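PDB 6IAH: hydrolase from Thermococcus thioreducens, which probably hydrolyses phosphate monoesters, perhaps phosphoglycolate among them, as a magnesium-dependent phosphatase of the haloacid dehalogenase superfamily. Local coordinates for residues Leu11-Glu16 with Lys127-Val132; Ile131-Leu136 with Phe232-Leu237. All coordinates share one frame; numbering follows the deposited sequence. Where two conformers were deposited one is given.

Contact 1. Residues Leu11-Glu16 with Lys127-Val132; sequences LIDVRE and KERPIV
Leu11 O is gripped by two backbone donors: Ile131 N lies 2.7 Å from Leu11 O, and Val132 N lies 3.1 Å from Leu11 O. Both approach from the same face of the carbonyl plane, the former 39° out of it. The chains then run antiparallel, with Asp13 and Arg129 as a hydrogen-bonded pair. Asp13 N donates to Arg129 O over 2.8 Å, nearly along the C=O axis (170°), and Arg129 N returns a bond of 3.0 Å to Asp13 O. Ile12 faces Pro130 in a non-hydrogen-bonded pair, a place that suits a residue lacking an N-H.

On the face carrying Asp13 and Arg129, Asp13 OD2 is 4.4 Å from Arg129 NH2 but well out of the guanidinium plane, so only charge attraction is indicated. Arg15 CD sits 3.4 Å above one face of the Arg129 guanidinium, offset toward its rim, while the two guanidinium groups keep like charges close. An alanine here in place of Arg15 would lack CD and would probably leave that face of Arg129 without this cover and the group freer to turn. Glu128 lies side by side with Val14: chi1 of -63° sets its CG anti to the carbonyl carbon and near Val14 CA, and its CD reaches 3.8 Å from Val14 CG1. The carboxylate is held by Tyr109, Ser17 and Arg152. Leu11 CD2 packs 3.7 Å from Val132 CB.

Asp13 and Glu16 belong to a second magnesium site seen in a structure of this protein, though its ion is not bound to this chain in the present model. The two short strands are consistent with the flap of HAD phosphatases, the 110 residues between the segments being mostly helical, as in an inserted cap. Leu11, Ile12, Glu128 and Val132 pack on helix 154-164, and Leu11 and Val132 also meet helix 229-239.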
ATOM      1  N   LEU A  11     -10.137   2.546  -3.808  1.00 22.69           N
ATOM      2  CA  LEU A  11     -10.517   3.978  -3.854  1.00 20.66           C
ATOM      3  C   LEU A  11      -9.535   4.837  -4.641  1.00 22.70           C
ATOM      4  O   LEU A  11      -9.950   5.852  -5.194  1.00 23.37           O
ATOM      5  CB  LEU A  11     -10.669   4.560  -2.459  1.00 21.36           C
ATOM      6  CG  LEU A  11     -11.644   3.770  -1.567  1.00 21.79           C
ATOM      7  CD1 LEU A  11     -11.694   4.303  -0.125  1.00 23.06           C
ATOM      8  CD2 LEU A  11     -13.051   3.717  -2.139  1.00 24.63           C
ATOM      9  N   ILE A  12      -8.242   4.493  -4.580  1.00 24.62           N
ATOM     10  CA  ILE A  12      -7.147   5.302  -5.153  1.00 24.70           C
ATOM     11  C   ILE A  12      -6.270   4.420  -6.027  1.00 27.80           C
ATOM     12  O   ILE A  12      -5.877   3.289  -5.614  1.00 27.52           O
ATOM     13  CB  ILE A  12      -6.272   5.922  -4.035  1.00 26.63           C
ATOM     14  CG1 ILE A  12      -7.095   6.992  -3.293  1.00 25.76           C
ATOM     15  CG2 ILE A  12      -5.034   6.596  -4.608  1.00 26.84           C
ATOM     16  CD1 ILE A  12      -6.437   7.538  -2.046  1.00 27.88           C
ATOM     17  N   ASP A  13      -5.963   4.923  -7.225  1.00 25.73           N
ATOM     18  CA  ASP A  13      -4.987   4.290  -8.115  1.00 27.81           C
ATOM     19  C   ASP A  13      -3.658   4.900  -7.699  1.00 30.19           C
ATOM     20  O   ASP A  13      -3.442   6.122  -7.906  1.00 29.98           O
ATOM     21  CB  ASP A  13      -5.291   4.635  -9.561  1.00 27.42           C
ATOM     22  CG  ASP A  13      -4.269   4.099 -10.556  1.00 31.39           C
ATOM     23  OD1 ASP A  13      -3.195   3.560 -10.242  1.00 32.04           O
ATOM     24  OD2 ASP A  13      -4.577   4.250 -11.749  1.00 33.42           O
ATOM     25  N   VAL A  14      -2.785   4.073  -7.130  1.00 29.16           N
ATOM     26  CA  VAL A  14      -1.501   4.557  -6.636  1.00 32.30           C
ATOM     27  C   VAL A  14      -0.536   4.353  -7.739  1.00 45.35           C
ATOM     28  O   VAL A  14       0.573   3.827  -7.472  1.00 49.34           O
ATOM     29  CB  VAL A  14      -1.014   3.896  -5.330  1.00 29.56           C
ATOM     30  CG1 VAL A  14      -2.005   4.255  -4.224  1.00 29.88           C
ATOM     31  CG2 VAL A  14      -0.833   2.369  -5.430  1.00 29.99           C
ATOM     32  N   ARG A  15      -1.020   4.699  -8.953  1.00 44.61           N
ATOM     33  CA  ARG A  15      -0.277   4.921 -10.223  1.00 46.57           C
ATOM     34  C   ARG A  15       1.243   4.727 -10.025  1.00 36.72           C
ATOM     35  O   ARG A  15       2.105   5.583 -10.191  1.00 39.09           O
ATOM     36  CB  ARG A  15      -0.711   6.279 -10.863  1.00 50.20           C
ATOM     37  CG  ARG A  15      -1.911   6.221 -11.887  1.00 50.06           C
ATOM     38  CD  ARG A  15      -1.981   7.452 -12.820  1.00 58.26           C
ATOM     39  NE  ARG A  15      -0.636   7.963 -13.176  1.00 61.02           N
ATOM     40  CZ  ARG A  15      -0.057   9.131 -12.813  1.00 61.44           C
ATOM     41  NH1 ARG A  15      -0.682  10.098 -12.113  1.00 55.67           N
ATOM     42  NH2 ARG A  15       1.198   9.358 -13.210  1.00 54.67           N
ATOM     43  N   GLU A  16       1.514   3.532  -9.593  1.00 33.63           N
ATOM     44  CA  GLU A  16       2.855   3.149  -9.258  1.00 45.95           C
ATOM     45  C   GLU A  16       3.766   4.253  -8.514  1.00 42.22           C
ATOM     46  O   GLU A  16       5.004   4.279  -8.757  1.00 40.08           O
ATOM     47  CB  GLU A  16       3.434   2.427 -10.490  1.00 48.95           C
ATOM     48  CG  GLU A  16       2.589   1.181 -10.842  1.00 51.34           C
ATOM     49  CD  GLU A  16       1.172   1.560 -11.374  1.00 58.85           C
ATOM     50  OE1 GLU A  16       1.117   2.198 -12.454  1.00 70.27           O
ATOM     51  OE2 GLU A  16       0.124   1.299 -10.704  1.00 53.01           O
ATOM     52  N   LYS A 127       0.948  12.093  -7.606  1.00 27.03           N
ATOM     53  CA  LYS A 127       0.637  11.392  -8.865  1.00 27.25           C
ATOM     54  C   LYS A 127      -0.463  10.329  -8.700  1.00 28.32           C
ATOM     55  O   LYS A 127      -0.896   9.774  -9.683  1.00 26.97           O
ATOM     56  CB  LYS A 127       1.868  10.746  -9.439  1.00 31.36           C
ATOM     57  CG  LYS A 127       2.936  11.766  -9.883  1.00 35.85           C
ATOM     58  CD  LYS A 127       3.920  11.035 -10.781  1.00 39.99           C
ATOM     59  CE  LYS A 127       5.202  11.806 -11.032  1.00 46.06           C
ATOM     60  NZ  LYS A 127       4.884  13.141 -11.582  1.00 48.27           N
ATOM     61  N   GLU A 128      -0.881  10.037  -7.447  1.00 24.98           N
ATOM     62  CA  GLU A 128      -1.988   9.108  -7.163  1.00 25.28           C
ATOM     63  C   GLU A 128      -3.313   9.803  -7.591  1.00 28.04           C
ATOM     64  O   GLU A 128      -3.440  11.074  -7.520  1.00 26.84           O
ATOM     65  CB  GLU A 128      -2.000   8.745  -5.670  1.00 24.58           C
ATOM     66  CG  GLU A 128      -0.734   8.009  -5.235  1.00 22.12           C
ATOM     67  CD  GLU A 128      -0.626   7.716  -3.753  1.00 26.07           C
ATOM     68  OE1 GLU A 128      -1.629   7.968  -3.074  1.00 26.62           O
ATOM     69  OE2 GLU A 128       0.457   7.219  -3.275  1.00 30.62           O
ATOM     70  N   ARG A 129      -4.281   8.994  -8.036  1.00 27.40           N
ATOM     71  CA  ARG A 129      -5.520   9.495  -8.622  1.00 27.72           C
ATOM     72  C   ARG A 129      -6.693   8.783  -8.001  1.00 26.42           C
ATOM     73  O   ARG A 129      -6.618   7.568  -7.726  1.00 23.05           O
ATOM     74  CB  ARG A 129      -5.528   9.168 -10.119  1.00 33.86           C
ATOM     75  CG  ARG A 129      -4.543  10.016 -10.881  1.00 41.63           C
ATOM     76  CD  ARG A 129      -4.719   9.992 -12.393  1.00 50.95           C
ATOM     77  NE  ARG A 129      -5.303   8.768 -12.980  1.00 58.26           N
ATOM     78  CZ  ARG A 129      -5.154   8.397 -14.270  1.00 65.29           C
ATOM     79  NH1 ARG A 129      -4.429   9.128 -15.129  1.00 67.20           N
ATOM     80  NH2 ARG A 129      -5.722   7.274 -14.722  1.00 60.91           N
ATOM     81  N   PRO A 130      -7.803   9.501  -7.818  1.00 28.65           N
ATOM     82  CA  PRO A 130      -8.983   8.840  -7.255  1.00 27.59           C
ATOM     83  C   PRO A 130      -9.578   7.849  -8.264  1.00 29.78           C
ATOM     84  O   PRO A 130      -9.550   8.104  -9.487  1.00 28.17           O
ATOM     85  CB  PRO A 130      -9.920  10.016  -6.959  1.00 29.20           C
ATOM     86  CG  PRO A 130      -9.529  11.058  -7.928  1.00 30.69           C
ATOM     87  CD  PRO A 130      -8.053  10.938  -8.047  1.00 29.15           C
ATOM     88  N   ILE A 131      -9.938   6.663  -7.792  1.00 27.41           N
ATOM     89  CA  ILE A 131     -10.836   5.781  -8.570  1.00 27.36           C
ATOM     90  C   ILE A 131     -12.277   6.080  -8.164  1.00 27.84           C
ATOM     91  O   ILE A 131     -13.123   6.308  -8.982  1.00 28.22           O
ATOM     92  CB  ILE A 131     -10.513   4.278  -8.388  1.00 27.45           C
ATOM     93  CG1 ILE A 131      -9.051   3.994  -8.758  1.00 29.75           C
ATOM     94  CG2 ILE A 131     -11.491   3.432  -9.189  1.00 28.27           C
ATOM     95  CD1 ILE A 131      -8.511   2.665  -8.235  1.00 28.99           C
ATOM     96  N   VAL A 132     -12.538   6.150  -6.871  1.00 24.32           N
ATOM     97  CA  VAL A 132     -13.908   6.373  -6.417  1.00 24.68           C
ATOM     98  C   VAL A 132     -14.372   7.817  -6.756  1.00 29.12           C
ATOM     99  O   VAL A 132     -13.541   8.726  -6.851  1.00 29.81           O
ATOM    100  CB  VAL A 132     -14.024   6.014  -4.924  1.00 23.93           C
ATOM    101  CG1 VAL A 132     -13.288   7.024  -4.058  1.00 28.63           C
ATOM    102  CG2 VAL A 132     -15.473   5.869  -4.532  1.00 25.01           C
TER

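Contact 2. Residues Ile131-Leu136 with Phe232-Leu237; sequences IVRRGL and FLENAL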
ATOM      1  N   ILE A 131      -9.938   6.663  -7.792  1.00 27.41           N
ATOM      2  CA  ILE A 131     -10.836   5.781  -8.570  1.00 27.36           C
ATOM      3  C   ILE A 131     -12.277   6.080  -8.164  1.00 27.84           C
ATOM      4  O   ILE A 131     -13.123   6.308  -8.982  1.00 28.22           O
ATOM      5  CB  ILE A 131     -10.513   4.278  -8.388  1.00 27.45           C
ATOM      6  CG1 ILE A 131      -9.051   3.994  -8.758  1.00 29.75           C
ATOM      7  CG2 ILE A 131     -11.491   3.432  -9.189  1.00 28.27           C
ATOM      8  CD1 ILE A 131      -8.511   2.665  -8.235  1.00 28.99           C
ATOM      9  N   VAL A 132     -12.538   6.150  -6.871  1.00 24.32           N
ATOM     10  CA  VAL A 132     -13.908   6.373  -6.417  1.00 24.68           C
ATOM     11  C   VAL A 132     -14.372   7.817  -6.756  1.00 29.12           C
ATOM     12  O   VAL A 132     -13.541   8.726  -6.851  1.00 29.81           O
ATOM     13  CB  VAL A 132     -14.024   6.014  -4.924  1.00 23.93           C
ATOM     14  CG1 VAL A 132     -13.288   7.024  -4.058  1.00 28.63           C
ATOM     15  CG2 VAL A 132     -15.473   5.869  -4.532  1.00 25.01           C
ATOM     16  N   ARG A 133     -15.677   7.991  -7.018  1.00 29.13           N
ATOM     17  CA  ARG A 133     -16.285   9.290  -7.230  1.00 29.53           C
ATOM     18  C   ARG A 133     -16.832   9.646  -5.883  1.00 29.56           C
ATOM     19  O   ARG A 133     -17.592   8.867  -5.320  1.00 28.20           O
ATOM     20  CB  ARG A 133     -17.403   9.231  -8.263  1.00 34.72           C
ATOM     21  CG  ARG A 133     -16.829   8.818  -9.619  1.00 38.32           C
ATOM     22  CD  ARG A 133     -17.791   9.159 -10.746  1.00 45.41           C
ATOM     23  NE  ARG A 133     -19.153   8.661 -10.517  1.00 45.55           N
ATOM     24  CZ  ARG A 133     -19.662   7.507 -10.962  1.00 47.86           C
ATOM     25  NH1 ARG A 133     -18.957   6.624 -11.679  1.00 45.65           N
ATOM     26  NH2 ARG A 133     -20.935   7.236 -10.658  1.00 50.84           N
ATOM     27  N   ARG A 134     -16.456  10.826  -5.387  0.50 30.41           N
ATOM     28  CA  ARG A 134     -16.874  11.299  -4.059  0.50 32.77           C
ATOM     29  C   ARG A 134     -18.413  11.367  -3.919  0.50 29.94           C
ATOM     30  O   ARG A 134     -18.973  11.175  -2.822  0.50 29.78           O
ATOM     31  CB  ARG A 134     -16.204  12.667  -3.733  0.50 34.49           C
ATOM     32  CG  ARG A 134     -16.004  13.621  -4.914  0.50 38.44           C
ATOM     33  CD  ARG A 134     -15.198  14.906  -4.579  0.50 39.37           C
ATOM     34  NE  ARG A 134     -15.689  16.028  -5.380  0.50 40.14           N
ATOM     35  CZ  ARG A 134     -15.113  16.520  -6.480  0.50 41.05           C
ATOM     36  NH1 ARG A 134     -13.949  16.055  -6.939  0.50 37.65           N
ATOM     37  NH2 ARG A 134     -15.712  17.510  -7.123  0.50 38.14           N
ATOM     38  N   GLY A 135     -19.090  11.649  -5.026  1.00 29.33           N
ATOM     39  CA  GLY A 135     -20.579  11.735  -5.045  1.00 27.06           C
ATOM     40  C   GLY A 135     -21.210  10.425  -4.641  1.00 26.51           C
ATOM     41  O   GLY A 135     -22.193  10.402  -3.874  1.00 28.50           O
ATOM     42  N   LEU A 136     -20.604   9.311  -5.056  1.00 29.82           N
ATOM     43  CA  LEU A 136     -21.073   7.999  -4.579  1.00 28.36           C
ATOM     44  C   LEU A 136     -20.872   7.751  -3.092  1.00 27.40           C
ATOM     45  O   LEU A 136     -21.750   7.133  -2.457  1.00 23.83           O
ATOM     46  CB  LEU A 136     -20.526   6.849  -5.398  1.00 29.26           C
ATOM     47  CG  LEU A 136     -20.963   6.879  -6.860  1.00 32.74           C
ATOM     48  CD1 LEU A 136     -20.216   5.864  -7.715  1.00 30.55           C
ATOM     49  CD2 LEU A 136     -22.487   6.666  -6.988  1.00 35.70           C
ATOM     50  N   PHE A 232     -19.799  -1.036  -8.033  1.00 27.10           N
ATOM     51  CA  PHE A 232     -20.244  -1.620  -6.783  1.00 25.75           C
ATOM     52  C   PHE A 232     -21.175  -0.705  -5.993  1.00 25.94           C
ATOM     53  O   PHE A 232     -22.270  -1.118  -5.511  1.00 27.00           O
ATOM     54  CB  PHE A 232     -19.075  -2.064  -5.911  1.00 25.78           C
ATOM     55  CG  PHE A 232     -19.575  -2.648  -4.621  1.00 26.78           C
ATOM     56  CD1 PHE A 232     -20.098  -3.927  -4.623  1.00 27.47           C
ATOM     57  CD2 PHE A 232     -19.743  -1.847  -3.511  1.00 31.51           C
ATOM     58  CE1 PHE A 232     -20.639  -4.467  -3.505  1.00 29.05           C
ATOM     59  CE2 PHE A 232     -20.333  -2.390  -2.366  1.00 28.00           C
ATOM     60  CZ  PHE A 232     -20.759  -3.681  -2.394  1.00 29.17           C
ATOM     61  N   LEU A 233     -20.764   0.546  -5.817  1.00 25.37           N
ATOM     62  CA  LEU A 233     -21.583   1.469  -4.998  1.00 24.85           C
ATOM     63  C   LEU A 233     -22.914   1.807  -5.642  1.00 25.57           C
ATOM     64  O   LEU A 233     -23.910   1.889  -4.965  1.00 23.15           O
ATOM     65  CB  LEU A 233     -20.851   2.757  -4.658  1.00 26.76           C
ATOM     66  CG  LEU A 233     -19.777   2.576  -3.581  1.00 26.53           C
ATOM     67  CD1 LEU A 233     -18.941   3.832  -3.507  1.00 27.91           C
ATOM     68  CD2 LEU A 233     -20.307   2.220  -2.184  1.00 25.33           C
ATOM     69  N   GLU A 234     -22.930   1.943  -6.960  1.00 25.26           N
ATOM     70  CA  GLU A 234     -24.163   2.150  -7.674  1.00 30.00           C
ATOM     71  C   GLU A 234     -25.121   0.969  -7.562  1.00 28.23           C
ATOM     72  O   GLU A 234     -26.290   1.176  -7.314  1.00 30.08           O
ATOM     73  CB  GLU A 234     -23.857   2.365  -9.146  1.00 28.53           C
ATOM     74  CG  GLU A 234     -23.343   3.722  -9.400  1.00 37.34           C
ATOM     75  CD  GLU A 234     -22.937   3.895 -10.850  1.00 42.49           C
ATOM     76  OE1 GLU A 234     -22.569   2.888 -11.500  1.00 45.60           O
ATOM     77  OE2 GLU A 234     -23.018   5.058 -11.304  1.00 52.70           O
ATOM     78  N   ASN A 235     -24.612  -0.261  -7.706  1.00 28.74           N
ATOM     79  CA  ASN A 235     -25.460  -1.446  -7.506  1.00 26.85           C
ATOM     80  C   ASN A 235     -25.999  -1.477  -6.097  1.00 29.05           C
ATOM     81  O   ASN A 235     -27.166  -1.728  -5.901  1.00 27.51           O
ATOM     82  CB  ASN A 235     -24.689  -2.724  -7.756  1.00 30.46           C
ATOM     83  CG  ASN A 235     -24.291  -2.887  -9.202  1.00 30.47           C
ATOM     84  OD1 ASN A 235     -24.785  -2.195 -10.068  1.00 33.42           O
ATOM     85  ND2 ASN A 235     -23.383  -3.796  -9.456  1.00 34.33           N
ATOM     86  N   ALA A 236     -25.174  -1.136  -5.121  1.00 28.84           N
ATOM     87  CA  ALA A 236     -25.630  -1.176  -3.707  1.00 24.53           C
ATOM     88  C   ALA A 236     -26.747  -0.166  -3.433  1.00 28.70           C
ATOM     89  O   ALA A 236     -27.721  -0.443  -2.720  1.00 28.10           O
ATOM     90  CB  ALA A 236     -24.476  -0.925  -2.767  1.00 26.99           C
ATOM     91  N   LEU A 237     -26.598   1.019  -4.017  1.00 26.37           N
ATOM     92  CA  LEU A 237     -27.557   2.080  -3.823  1.00 29.24           C
ATOM     93  C   LEU A 237     -28.875   1.784  -4.561  1.00 27.81           C
ATOM     94  O   LEU A 237     -29.957   2.122  -4.079  1.00 26.42           O
ATOM     95  CB  LEU A 237     -26.972   3.422  -4.347  1.00 28.56           C
ATOM     96  CG  LEU A 237     -25.945   4.038  -3.402  1.00 31.82           C
ATOM     97  CD1 LEU A 237     -25.052   5.004  -4.141  1.00 32.00           C
ATOM     98  CD2 LEU A 237     -26.651   4.677  -2.218  1.00 32.05           C
TER
HETATM   99  O   HOH W   1     -19.864   3.766 -12.522  1.00 48.12           O
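Arg133 NH2 forms a salt bridge with Glu234, 3.1 Å from its OE2, joining two helices of the Rossmann-like HAD core: 134-141, for which Arg133 stands at the N-cap position, and 229-239. The oxygen lies at the edge of the guanidinium, in its plane, so an N-H is directed at it. From the glutamate's side the approach is less regular, since NH2 meets OE2 from above the carboxylate, 55° out of its plane, and the two flat groups are turned 64° apart. A water closes a second path: it accepts from Arg133 NH1 at 3.1 Å and donates to Glu234 OE1 at 3.0 Å. Each terminal nitrogen thus serves one carboxylate oxygen, NH2 directly and NH1 through the water, which would probably limit rotation of either group. Glu234 reaches this far because its chi2 of 176° carries CD straight on from a CG that rests on Leu136.

Beneath the charged pair the packing is apolar. Leu136 points at helix 229-239 between Leu233 and Leu237, which are one turn apart. Its CB meets Leu233 CD1 at 3.9 Å, while its CD2 is 4.2 Å from Leu237 CD1. Leu233 CD1 also takes a looser contact from Val132 CG2, at 4.2 Å. Asn230, one turn before Glu234, adds a polar tie by accepting from Arg133 N and donating to Ile131 O. Leu233 also touches Ile3 and Phe5 of strand 2-5, so helix 229-239 lies against the central parallel sheet, with 134-141 packed beside it. Leu136 touches the charged pair with both methyls: CD2 lies 3.9 Å from Glu234 CG, and CD1 sits 3.3 Å above one face of the Arg133 guanidinium, offset toward its rim.

In the fold
Contacts 1 and 2 follow one another along the chain and share Ile131 and Val132, their centres about 15 Å apart. Contact 1 lies closer to the centre of the folded chain, about 11 Å from it, whereas contact 2 is about 22 Å away; both are only partly buried. The larger interface, 617 Å² against 250 Å², belongs to 11-16 with 127-132, where backbone hydrogen bonds set the register beside magnesium-binding residues and the cap connections. Between 131-136 and 232-237, side chains alone make the direct contacts: leucines inside, a salt bridge and water at the margin. Helix 229-239 serves both, with Val229 against Leu11 and Val132.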